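Local coordinates for hemolysin activator protein CdiB (Acinetobacter baumannii ACICU, PDB 6WIL), which probably secretes its partner CdiA toxin across the outer membrane for contact-dependent growth inhibition, as an Omp85-type transporter of two-partner secretion, at residues S222-G227 and G553-L558; T231-G236 and S257-D262; R464-E469 and D544-D549. One frame throughout, in Å; residues are numbered along the deposited sequence.

Contact 1: S222-G227 and G553-L558; sequences SVDDSG and GFSINL
Asp224 and Ser555 face each other as a non-hydrogen-bonded pair of two antiparallel strands, their CA atoms 4.4 Å apart. In the Asp224 side chain CB lies 3.9 Å from Phe554 O, and chi1 of -168° puts CG anti to the backbone N, 3.6 Å from the same oxygen. OD1 accepts Ser226 OG, two residues on in the same strand, at 2.7 Å on its syn lone pair. Ser555 OG is modelled implausibly close to OD2, whose position is uncertain; Arg460 forms a salt bridge with the same oxygen. A short acid suits a place where a serine on each strand and an arginine all converge. On the other face the beta-branched Val223 and Ile556 lie side by side, with Val223 CG2 3.8 Å from Ile556 CB. Next to them Asp225 OD2 is 4.0 Å from Phe554 CD1, carboxylate and ring side by side with planes 17° apart. In the backbone, Val223 N to Ile556 O (2.9 Å) and Ile556 N to Val223 O (3.0 Å) are paired, as are Asp225 and Phe554. Such pairing of first and last strands is the seam that closes a 16-stranded Omp85-family transmembrane beta barrel.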
ATOM      1  N   SER A 222      10.690   2.911  20.830  1.00 51.39           N
ATOM      2  CA  SER A 222       9.395   2.521  21.365  1.00 48.63           C
ATOM      3  C   SER A 222       9.572   1.588  22.551  1.00 48.92           C
ATOM      4  O   SER A 222      10.495   0.771  22.591  1.00 41.02           O
ATOM      5  CB  SER A 222       8.522   1.820  20.310  1.00 39.22           C
ATOM      6  OG  SER A 222       7.966   2.749  19.400  1.00 75.93           O
ATOM      7  N   VAL A 223       8.663   1.717  23.511  1.00 47.26           N
ATOM      8  CA  VAL A 223       8.507   0.757  24.595  1.00 50.74           C
ATOM      9  C   VAL A 223       7.030   0.407  24.695  1.00 46.94           C
ATOM     10  O   VAL A 223       6.172   1.295  24.639  1.00 59.22           O
ATOM     11  CB  VAL A 223       9.037   1.302  25.936  1.00 48.53           C
ATOM     12  CG1 VAL A 223      10.555   1.328  25.927  1.00 41.12           C
ATOM     13  CG2 VAL A 223       8.486   2.693  26.203  1.00 52.75           C
ATOM     14  N   ASP A 224       6.732  -0.882  24.824  1.00 53.22           N
ATOM     15  CA  ASP A 224       5.356  -1.340  24.945  1.00 59.10           C
ATOM     16  C   ASP A 224       5.240  -2.305  26.114  1.00 64.59           C
ATOM     17  O   ASP A 224       6.074  -3.201  26.281  1.00 56.90           O
ATOM     18  CB  ASP A 224       4.870  -2.013  23.655  1.00 53.09           C
ATOM     19  CG  ASP A 224       3.367  -2.236  23.646  1.00 76.74           C
ATOM     20  OD1 ASP A 224       2.861  -2.961  24.528  1.00 85.04           O
ATOM     21  OD2 ASP A 224       2.687  -1.673  22.763  1.00 91.01           O
ATOM     22  N   ASP A 225       4.195  -2.115  26.917  1.00 66.38           N
ATOM     23  CA  ASP A 225       3.899  -2.967  28.065  1.00 72.76           C
ATOM     24  C   ASP A 225       2.446  -3.418  27.943  1.00 61.03           C
ATOM     25  O   ASP A 225       1.523  -2.686  28.315  1.00 65.90           O
ATOM     26  CB  ASP A 225       4.161  -2.225  29.376  1.00 76.29           C
ATOM     27  CG  ASP A 225       3.441  -2.842  30.562  1.00 73.84           C
ATOM     28  OD1 ASP A 225       3.424  -4.085  30.685  1.00 84.76           O
ATOM     29  OD2 ASP A 225       2.900  -2.075  31.386  1.00 72.75           O
ATOM     30  N   SER A 226       2.245  -4.619  27.408  1.00 63.16           N
ATOM     31  CA  SER A 226       0.921  -5.205  27.263  1.00 67.00           C
ATOM     32  C   SER A 226       0.833  -6.484  28.082  1.00 63.38           C
ATOM     33  O   SER A 226       1.839  -7.161  28.313  1.00 78.90           O
ATOM     34  CB  SER A 226       0.600  -5.512  25.795  1.00 70.17           C
ATOM     35  OG  SER A 226       0.538  -4.327  25.022  1.00 79.53           O
ATOM     36  N   GLY A 227      -0.378  -6.805  28.520  1.00 67.34           N
ATOM     37  CA  GLY A 227      -0.608  -8.046  29.229  1.00 73.36           C
ATOM     38  C   GLY A 227      -1.941  -8.013  29.948  1.00 66.56           C
ATOM     39  O   GLY A 227      -2.741  -7.093  29.769  1.00 61.08           O
ATOM     40  N   GLY A 553      -2.703  -2.242  27.726  1.00 54.60           N
ATOM     41  CA  GLY A 553      -1.578  -2.002  26.845  1.00 52.28           C
ATOM     42  C   GLY A 553      -1.135  -0.556  26.866  1.00 52.82           C
ATOM     43  O   GLY A 553      -1.962   0.353  26.766  1.00 58.20           O
ATOM     44  N   PHE A 554       0.169  -0.329  26.999  1.00 61.49           N
ATOM     45  CA  PHE A 554       0.739   1.013  27.036  1.00 53.90           C
ATOM     46  C   PHE A 554       1.878   1.074  26.033  1.00 62.51           C
ATOM     47  O   PHE A 554       2.824   0.285  26.119  1.00 67.74           O
ATOM     48  CB  PHE A 554       1.239   1.366  28.443  1.00 64.32           C
ATOM     49  CG  PHE A 554       0.165   1.331  29.501  1.00 80.30           C
ATOM     50  CD1 PHE A 554      -0.128   0.154  30.175  1.00 75.89           C
ATOM     51  CD2 PHE A 554      -0.544   2.478  29.825  1.00 66.86           C
ATOM     52  CE1 PHE A 554      -1.113   0.119  31.149  1.00 67.54           C
ATOM     53  CE2 PHE A 554      -1.531   2.451  30.798  1.00 74.81           C
ATOM     54  CZ  PHE A 554      -1.816   1.269  31.459  1.00 69.91           C
ATOM     55  N   SER A 555       1.788   2.000  25.082  1.00 69.97           N
ATOM     56  CA  SER A 555       2.813   2.182  24.063  1.00 55.73           C
ATOM     57  C   SER A 555       3.328   3.613  24.112  1.00 59.00           C
ATOM     58  O   SER A 555       2.540   4.561  24.180  1.00 59.35           O
ATOM     59  CB  SER A 555       2.274   1.862  22.668  1.00 56.07           C
ATOM     60  OG  SER A 555       1.897   0.500  22.573  1.00 94.98           O
ATOM     61  N   ILE A 556       4.649   3.762  24.080  1.00 52.61           N
ATOM     62  CA  ILE A 556       5.307   5.063  24.066  1.00 50.73           C
ATOM     63  C   ILE A 556       6.343   5.054  22.952  1.00 51.77           C
ATOM     64  O   ILE A 556       7.171   4.142  22.884  1.00 55.49           O
ATOM     65  CB  ILE A 556       5.978   5.376  25.418  1.00 54.33           C
ATOM     66  CG1 ILE A 556       4.933   5.735  26.476  1.00 62.24           C
ATOM     67  CG2 ILE A 556       6.979   6.505  25.262  1.00 59.62           C
ATOM     68  CD1 ILE A 556       4.403   7.141  26.342  1.00 71.59           C
ATOM     69  N   ASN A 557       6.301   6.062  22.083  1.00 51.62           N
ATOM     70  CA  ASN A 557       7.279   6.202  21.014  1.00 52.36           C
ATOM     71  C   ASN A 557       7.849   7.618  21.010  1.00 51.45           C
ATOM     72  O   ASN A 557       7.183   8.574  21.405  1.00 52.24           O
ATOM     73  CB  ASN A 557       6.658   5.863  19.652  1.00 52.23           C
ATOM     74  CG  ASN A 557       7.671   5.887  18.529  1.00 64.64           C
ATOM     75  OD1 ASN A 557       7.903   6.927  17.916  1.00 73.69           O
ATOM     76  ND2 ASN A 557       8.283   4.741  18.255  1.00 68.79           N
ATOM     77  N   LEU A 558       9.106   7.739  20.584  1.00 53.86           N
ATOM     78  CA  LEU A 558       9.785   9.028  20.419  1.00 56.88           C
ATOM     79  C   LEU A 558      10.488   9.041  19.074  1.00 49.02           C
ATOM     80  O   LEU A 558      11.368   8.212  18.833  1.00 58.10           O
ATOM     81  CB  LEU A 558      10.795   9.287  21.557  1.00 51.25           C
ATOM     82  CG  LEU A 558      11.880  10.384  21.485  1.00 66.45           C
ATOM     83  CD1 LEU A 558      11.346  11.847  21.453  1.00 77.91           C
ATOM     84  CD2 LEU A 558      13.007  10.105  22.577  1.00 73.64           C
TER

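Contact 2: T231-G236 and S257-D262; sequences TGTYMG and SHSLDD
Thr233 and Asp261 meet across a beta hairpin of the barrel wall, formed by the antiparallel strands 232-243 and 251-261. Thr233 OG1 donates to Asp261 OD1 at 3.0 Å, approaching from above the carboxylate plane. The methyl CG2, anti to the backbone N, comes 3.4 Å from Ser259 OG; a threonine thus offers its hydroxyl to the acid and its methyl to the serine. Met235, modelled as selenomethionine, continues this face, its CG 3.8 Å from Ser259 CB. The opposite face carries Tyr234, whose ring meets Asp262 OD2 at its edge and in its plane, 3.8 Å from CE1; ring and carboxylate are turned 67° apart. The Leu260 chain lies loosely beside that ring. Further out, Asp261 OD1 also accepts from Phe263 N, a second bond that would restrain the carboxylate, and the Phe263 side chain packs against Thr231 and Thr233. Backbone bonds on the other edge of strand 232-243 tie the hairpin to the first barrel strand, while Arg17 of helix 8-27 touches Met235 and Ser257 on the same face as Thr233. Within the hairpin the backbone ladder is uneven: near the strand ends by Asp262 its N donates to Gly232 O at 3.2 Å, whereas toward the far end Gly236 N donates to His258 O at 2.8 Å.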
ATOM      1  N   THR A 231       0.168 -11.146  34.266  1.00 89.07           N
ATOM      2  CA  THR A 231       1.423 -11.240  33.533  1.00 91.83           C
ATOM      3  C   THR A 231       1.372 -10.312  32.327  1.00 75.17           C
ATOM      4  O   THR A 231       0.319  -9.771  31.977  1.00 78.09           O
ATOM      5  CB  THR A 231       1.703 -12.682  33.083  1.00 88.84           C
ATOM      6  OG1 THR A 231       0.612 -13.152  32.280  1.00 99.11           O
ATOM      7  CG2 THR A 231       1.872 -13.599  34.287  1.00 91.92           C
ATOM      8  N   GLY A 232       2.519 -10.135  31.678  1.00 66.16           N
ATOM      9  CA  GLY A 232       2.573  -9.235  30.539  1.00 81.76           C
ATOM     10  C   GLY A 232       3.883  -9.341  29.792  1.00 70.87           C
ATOM     11  O   GLY A 232       4.811 -10.043  30.203  1.00 72.00           O
ATOM     12  N   THR A 233       3.942  -8.617  28.674  1.00 61.39           N
ATOM     13  CA  THR A 233       5.106  -8.573  27.801  1.00 65.24           C
ATOM     14  C   THR A 233       5.623  -7.144  27.717  1.00 60.03           C
ATOM     15  O   THR A 233       4.838  -6.192  27.670  1.00 69.68           O
ATOM     16  CB  THR A 233       4.767  -9.086  26.395  1.00 76.91           C
ATOM     17  OG1 THR A 233       4.002 -10.294  26.493  1.00 78.02           O
ATOM     18  CG2 THR A 233       6.037  -9.361  25.602  1.00 72.40           C
ATOM     19  N   TYR A 234       6.947  -6.997  27.685  1.00 60.38           N
ATOM     20  CA  TYR A 234       7.599  -5.692  27.668  1.00 73.76           C
ATOM     21  C   TYR A 234       8.534  -5.625  26.468  1.00 57.78           C
ATOM     22  O   TYR A 234       9.474  -6.422  26.364  1.00 50.45           O
ATOM     23  CB  TYR A 234       8.358  -5.445  28.976  1.00 60.04           C
ATOM     24  CG  TYR A 234       7.501  -5.638  30.212  1.00 80.89           C
ATOM     25  CD1 TYR A 234       7.256  -6.911  30.718  1.00 83.43           C
ATOM     26  CD2 TYR A 234       6.928  -4.553  30.867  1.00 90.69           C
ATOM     27  CE1 TYR A 234       6.469  -7.101  31.838  1.00 91.26           C
ATOM     28  CE2 TYR A 234       6.142  -4.736  31.995  1.00 99.58           C
ATOM     29  CZ  TYR A 234       5.916  -6.012  32.474  1.00100.54           C
ATOM     30  OH  TYR A 234       5.136  -6.206  33.589  1.00 98.80           O
HETATM   31  N   MSE A 235       8.272  -4.681  25.571  1.00 60.53           N
HETATM   32  CA  MSE A 235       9.013  -4.574  24.318  1.00 50.84           C
HETATM   33  C   MSE A 235       9.799  -3.278  24.202  1.00 44.92           C
HETATM   34  O   MSE A 235       9.377  -2.238  24.695  1.00 46.43           O
HETATM   35  CB  MSE A 235       8.058  -4.682  23.129  1.00 61.47           C
HETATM   36  CG  MSE A 235       7.991  -6.056  22.489  1.00 91.69           C
HETATM   37 SE   MSE A 235       6.644  -6.110  21.075  1.00131.11          SE
HETATM   38  CE  MSE A 235       7.132  -4.464  20.153  1.00 44.98           C
ATOM     39  N   GLY A 236      10.944  -3.356  23.534  1.00 39.01           N
ATOM     40  CA  GLY A 236      11.723  -2.180  23.207  1.00 37.09           C
ATOM     41  C   GLY A 236      12.153  -2.199  21.756  1.00 42.45           C
ATOM     42  O   GLY A 236      12.697  -3.198  21.279  1.00 54.68           O
ATOM     43  N   SER A 257      14.608  -5.105  17.876  1.00 38.73           N
ATOM     44  CA  SER A 257      13.563  -5.301  18.869  1.00 53.59           C
ATOM     45  C   SER A 257      14.059  -6.223  19.974  1.00 49.67           C
ATOM     46  O   SER A 257      14.772  -7.195  19.713  1.00 49.51           O
ATOM     47  CB  SER A 257      12.303  -5.885  18.220  1.00 52.56           C
ATOM     48  OG  SER A 257      11.139  -5.537  18.952  1.00 59.43           O
ATOM     49  N   HIS A 258      13.685  -5.902  21.212  1.00 63.23           N
ATOM     50  CA  HIS A 258      13.928  -6.755  22.371  1.00 58.77           C
ATOM     51  C   HIS A 258      12.608  -6.949  23.099  1.00 49.55           C
ATOM     52  O   HIS A 258      11.876  -5.981  23.326  1.00 61.66           O
ATOM     53  CB  HIS A 258      14.962  -6.148  23.326  1.00 43.74           C
ATOM     54  CG  HIS A 258      16.320  -5.972  22.723  1.00 62.00           C
ATOM     55  ND1 HIS A 258      17.132  -7.036  22.393  1.00 72.42           N
ATOM     56  CD2 HIS A 258      17.019  -4.855  22.410  1.00 90.24           C
ATOM     57  CE1 HIS A 258      18.267  -6.582  21.893  1.00 83.38           C
ATOM     58  NE2 HIS A 258      18.224  -5.262  21.892  1.00 92.84           N
ATOM     59  N   SER A 259      12.307  -8.191  23.464  1.00 50.48           N
ATOM     60  CA  SER A 259      11.031  -8.508  24.086  1.00 54.69           C
ATOM     61  C   SER A 259      11.250  -9.430  25.275  1.00 57.06           C
ATOM     62  O   SER A 259      12.125 -10.299  25.247  1.00 48.73           O
ATOM     63  CB  SER A 259      10.069  -9.163  23.081  1.00 54.26           C
ATOM     64  OG  SER A 259       8.848  -9.525  23.701  1.00 78.08           O
ATOM     65  N   LEU A 260      10.446  -9.229  26.318  1.00 68.79           N
ATOM     66  CA  LEU A 260      10.453 -10.067  27.516  1.00 71.50           C
ATOM     67  C   LEU A 260       9.014 -10.526  27.738  1.00 73.17           C
ATOM     68  O   LEU A 260       8.200  -9.784  28.293  1.00 71.47           O
ATOM     69  CB  LEU A 260      11.000  -9.302  28.721  1.00 64.10           C
ATOM     70  CG  LEU A 260      11.360 -10.072  29.997  1.00 80.68           C
ATOM     71  CD1 LEU A 260      10.139 -10.326  30.871  1.00 80.10           C
ATOM     72  CD2 LEU A 260      12.058 -11.382  29.654  1.00 73.06           C
ATOM     73  N   ASP A 261       8.703 -11.745  27.301  1.00 78.06           N
ATOM     74  CA  ASP A 261       7.348 -12.284  27.355  1.00 90.93           C
ATOM     75  C   ASP A 261       7.216 -13.161  28.597  1.00 94.97           C
ATOM     76  O   ASP A 261       7.794 -14.251  28.659  1.00 94.01           O
ATOM     77  CB  ASP A 261       7.032 -13.071  26.084  1.00 91.49           C
ATOM     78  CG  ASP A 261       5.553 -13.397  25.943  1.00101.22           C
ATOM     79  OD1 ASP A 261       4.785 -13.127  26.889  1.00 96.75           O
ATOM     80  OD2 ASP A 261       5.158 -13.916  24.877  1.00 93.27           O
ATOM     81  N   ASP A 262       6.454 -12.683  29.585  1.00 94.07           N
ATOM     82  CA  ASP A 262       6.189 -13.468  30.785  1.00107.21           C
ATOM     83  C   ASP A 262       5.134 -14.542  30.560  1.00107.09           C
ATOM     84  O   ASP A 262       5.055 -15.488  31.352  1.00103.34           O
ATOM     85  CB  ASP A 262       5.750 -12.558  31.936  1.00 99.36           C
ATOM     86  CG  ASP A 262       6.898 -11.760  32.523  1.00100.44           C
ATOM     87  OD1 ASP A 262       8.059 -12.194  32.378  1.00 99.87           O
ATOM     88  OD2 ASP A 262       6.637 -10.706  33.141  1.00 99.14           O
TER

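Contact 3: R464-E469 and D544-D549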
ATOM      1  N   ARG A 464      -8.031  -7.893  19.168  1.00 51.27           N
ATOM      2  CA  ARG A 464      -7.687  -7.129  20.363  1.00 60.08           C
ATOM      3  C   ARG A 464      -8.635  -7.456  21.518  1.00 59.57           C
ATOM      4  O   ARG A 464      -9.752  -7.947  21.328  1.00 68.12           O
ATOM      5  CB  ARG A 464      -7.702  -5.629  20.071  1.00 51.62           C
ATOM      6  CG  ARG A 464      -6.425  -5.123  19.421  1.00 49.39           C
ATOM      7  CD  ARG A 464      -6.596  -3.707  18.918  1.00 40.33           C
ATOM      8  NE  ARG A 464      -7.536  -3.656  17.805  1.00 43.98           N
ATOM      9  CZ  ARG A 464      -7.916  -2.540  17.192  1.00 62.18           C
ATOM     10  NH1 ARG A 464      -8.776  -2.601  16.186  1.00 58.63           N
ATOM     11  NH2 ARG A 464      -7.440  -1.364  17.583  1.00 68.06           N
ATOM     12  N   GLY A 465      -8.170  -7.176  22.734  1.00 57.72           N
ATOM     13  CA  GLY A 465      -8.878  -7.564  23.934  1.00 54.23           C
ATOM     14  C   GLY A 465      -8.465  -8.906  24.496  1.00 46.95           C
ATOM     15  O   GLY A 465      -8.976  -9.306  25.547  1.00 62.32           O
ATOM     16  N   PHE A 466      -7.561  -9.617  23.829  1.00 45.61           N
ATOM     17  CA  PHE A 466      -7.066 -10.910  24.282  1.00 44.54           C
ATOM     18  C   PHE A 466      -5.560 -10.828  24.487  1.00 63.09           C
ATOM     19  O   PHE A 466      -4.856 -10.159  23.717  1.00 49.57           O
ATOM     20  CB  PHE A 466      -7.415 -12.019  23.282  1.00 47.71           C
ATOM     21  CG  PHE A 466      -8.866 -12.414  23.295  1.00 57.19           C
ATOM     22  CD1 PHE A 466      -9.337 -13.340  24.214  1.00 50.34           C
ATOM     23  CD2 PHE A 466      -9.759 -11.860  22.392  1.00 41.97           C
ATOM     24  CE1 PHE A 466     -10.671 -13.704  24.232  1.00 53.32           C
ATOM     25  CE2 PHE A 466     -11.091 -12.220  22.403  1.00 59.72           C
ATOM     26  CZ  PHE A 466     -11.548 -13.145  23.324  1.00 67.36           C
ATOM     27  N   ASP A 467      -5.074 -11.516  25.528  1.00 53.33           N
ATOM     28  CA  ASP A 467      -3.673 -11.387  25.920  1.00 60.49           C
ATOM     29  C   ASP A 467      -2.747 -12.098  24.941  1.00 58.72           C
ATOM     30  O   ASP A 467      -1.579 -11.713  24.787  1.00 71.55           O
ATOM     31  CB  ASP A 467      -3.462 -11.940  27.330  1.00 76.06           C
ATOM     32  CG  ASP A 467      -4.110 -13.295  27.536  1.00 78.51           C
ATOM     33  OD1 ASP A 467      -3.894 -14.210  26.695  1.00 88.10           O
ATOM     34  OD2 ASP A 467      -4.834 -13.449  28.549  1.00 88.05           O
ATOM     35  N   GLY A 468      -3.246 -13.147  24.287  1.00 68.03           N
ATOM     36  CA  GLY A 468      -2.428 -13.933  23.392  1.00 67.40           C
ATOM     37  C   GLY A 468      -1.636 -15.062  24.004  1.00 69.81           C
ATOM     38  O   GLY A 468      -0.770 -15.627  23.314  1.00 68.31           O
ATOM     39  N   GLU A 469      -1.889 -15.411  25.267  1.00 71.38           N
ATOM     40  CA  GLU A 469      -1.225 -16.591  25.813  1.00 84.47           C
ATOM     41  C   GLU A 469      -1.740 -17.859  25.155  1.00 75.33           C
ATOM     42  O   GLU A 469      -1.003 -18.841  25.008  1.00 75.11           O
ATOM     43  CB  GLU A 469      -1.419 -16.676  27.321  1.00 93.41           C
ATOM     44  CG  GLU A 469      -2.822 -17.036  27.761  1.00107.71           C
ATOM     45  CD  GLU A 469      -2.958 -16.998  29.258  1.00110.58           C
ATOM     46  OE1 GLU A 469      -2.475 -17.945  29.906  1.00106.97           O
ATOM     47  OE2 GLU A 469      -3.515 -16.004  29.777  1.00110.68           O
ATOM     48  N   ASP A 544     -14.375 -21.917  26.095  1.00 82.12           N
ATOM     49  CA  ASP A 544     -14.106 -22.063  27.521  1.00 86.06           C
ATOM     50  C   ASP A 544     -12.612 -22.094  27.818  1.00 73.72           C
ATOM     51  O   ASP A 544     -12.185 -21.654  28.891  1.00 73.64           O
ATOM     52  CB  ASP A 544     -14.785 -23.327  28.051  1.00 87.55           C
ATOM     53  CG  ASP A 544     -16.280 -23.147  28.242  1.00 85.72           C
ATOM     54  OD1 ASP A 544     -16.675 -22.365  29.134  1.00 73.83           O
ATOM     55  OD2 ASP A 544     -17.059 -23.773  27.493  1.00 98.93           O
ATOM     56  N   SER A 545     -11.802 -22.593  26.883  1.00 74.39           N
ATOM     57  CA  SER A 545     -10.362 -22.686  27.098  1.00 83.39           C
ATOM     58  C   SER A 545      -9.656 -21.337  27.030  1.00 85.53           C
ATOM     59  O   SER A 545      -8.447 -21.287  27.283  1.00 78.15           O
ATOM     60  CB  SER A 545      -9.742 -23.647  26.081  1.00 72.46           C
ATOM     61  OG  SER A 545      -9.907 -23.168  24.758  1.00 76.42           O
ATOM     62  N   ILE A 546     -10.362 -20.258  26.695  1.00 73.61           N
ATOM     63  CA  ILE A 546      -9.795 -18.913  26.651  1.00 81.90           C
ATOM     64  C   ILE A 546     -10.343 -18.119  27.829  1.00 88.12           C
ATOM     65  O   ILE A 546     -11.536 -18.198  28.147  1.00 88.90           O
ATOM     66  CB  ILE A 546     -10.106 -18.208  25.316  1.00 80.44           C
ATOM     67  CG1 ILE A 546      -9.558 -19.014  24.134  1.00 82.94           C
ATOM     68  CG2 ILE A 546      -9.526 -16.806  25.313  1.00 73.35           C
ATOM     69  CD1 ILE A 546      -8.091 -18.761  23.837  1.00 61.45           C
ATOM     70  N   LYS A 547      -9.471 -17.328  28.458  1.00 82.60           N
ATOM     71  CA  LYS A 547      -9.773 -16.757  29.767  1.00 79.28           C
ATOM     72  C   LYS A 547     -10.891 -15.716  29.708  1.00 81.59           C
ATOM     73  O   LYS A 547     -11.756 -15.682  30.593  1.00 91.52           O
ATOM     74  CB  LYS A 547      -8.503 -16.146  30.360  1.00 95.82           C
ATOM     75  CG  LYS A 547      -7.460 -17.139  30.815  1.00103.98           C
ATOM     76  CD  LYS A 547      -6.334 -16.409  31.511  1.00105.02           C
ATOM     77  CE  LYS A 547      -5.443 -17.343  32.318  1.00111.56           C
ATOM     78  NZ  LYS A 547      -4.080 -16.725  32.382  1.00103.64           N
ATOM     79  N   LYS A 548     -10.901 -14.873  28.670  1.00 70.87           N
ATOM     80  CA  LYS A 548     -11.743 -13.668  28.623  1.00 73.31           C
ATOM     81  C   LYS A 548     -11.430 -12.734  29.793  1.00 84.01           C
ATOM     82  O   LYS A 548     -12.325 -12.146  30.403  1.00 86.83           O
ATOM     83  CB  LYS A 548     -13.238 -14.008  28.581  1.00 57.86           C
ATOM     84  CG  LYS A 548     -13.730 -14.443  27.211  1.00 64.52           C
ATOM     85  CD  LYS A 548     -15.243 -14.612  27.177  1.00 70.64           C
ATOM     86  CE  LYS A 548     -15.695 -15.677  28.157  1.00 70.71           C
ATOM     87  NZ  LYS A 548     -14.874 -16.909  28.007  1.00 75.22           N
ATOM     88  N   ASP A 549     -10.144 -12.587  30.096  1.00 92.95           N
ATOM     89  CA  ASP A 549      -9.698 -11.745  31.194  1.00 84.01           C
ATOM     90  C   ASP A 549      -9.569 -10.296  30.723  1.00 75.70           C
ATOM     91  O   ASP A 549      -9.770  -9.975  29.548  1.00 72.96           O
ATOM     92  CB  ASP A 549      -8.378 -12.277  31.751  1.00 87.04           C
ATOM     93  CG  ASP A 549      -8.241 -12.060  33.245  1.00104.31           C
ATOM     94  OD1 ASP A 549      -9.208 -12.352  33.982  1.00 98.01           O
ATOM     95  OD2 ASP A 549      -7.157 -11.619  33.683  1.00102.01           O
TER
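Phe466 and Ile546 form the tightly packed part of this loop-to-loop contact. Arg464, Gly465 and Phe466 are the last three residues of the VRGF motif, carried in Omp85-family proteins by the long loop that folds into the barrel; residues 544-549 belong to the loop joining the last two barrel strands. Phe466 and Ile546 cross at about a right angle, and the branch methyl CG2 of Ile546 lies 3.5 Å from CE1 and 3.6 Å from CD1 of Phe466, touching the ring obliquely. Both side chains are buried, as suits large apolar groups, and Phe466 also packs on Ala542 and Leu516. Gly465 just before it has a positive phi of 92°, where a side chain would strike the preceding carbonyl. Arg464 takes no part here but forms salt bridges with Asp500 and Glu483. The outer side is looser and polar: exposed Lys547 stretches its extended chain to Glu469, whose OE2 meets NZ at 2.8 Å on the syn side, with a weak second bond to OE1. Asp467 OD2 lies 3.1 Å from Glu469 OE2 without bonding; Lys547 NZ, bonded to Glu469 and 5.1 Å from Asp467 OD2, may offset the repulsion. Asp467 itself makes an Asx turn, its OD1 accepting Glu469 N at 2.7 Å with an N-H...O angle of 167°.

How the contacts relate
Contacts 1 and 2 are consecutive steps around one barrel wall, their centres 10 Å apart: strand 217-228 pairs with the last strand on one side and with strand 232-243 on the other, through probable hydrogen bonds between Ser226 O and Thr233 N (2.6 Å) and between Asp224 O and Met235 N (2.7 Å). Contact 3 sits among the loops, with its centre 20 Å from that of contact 1 and 18 Å from that of contact 2; its nearest atoms come within about 6 Å of contact 2 without touching. Asn228 and Phe263 bridge this gap, both meeting Asp467 and Glu469. Segment 544-549 leads into the closing strand, so contacts 1 and 3 are joined through the chain, though they do not otherwise touch.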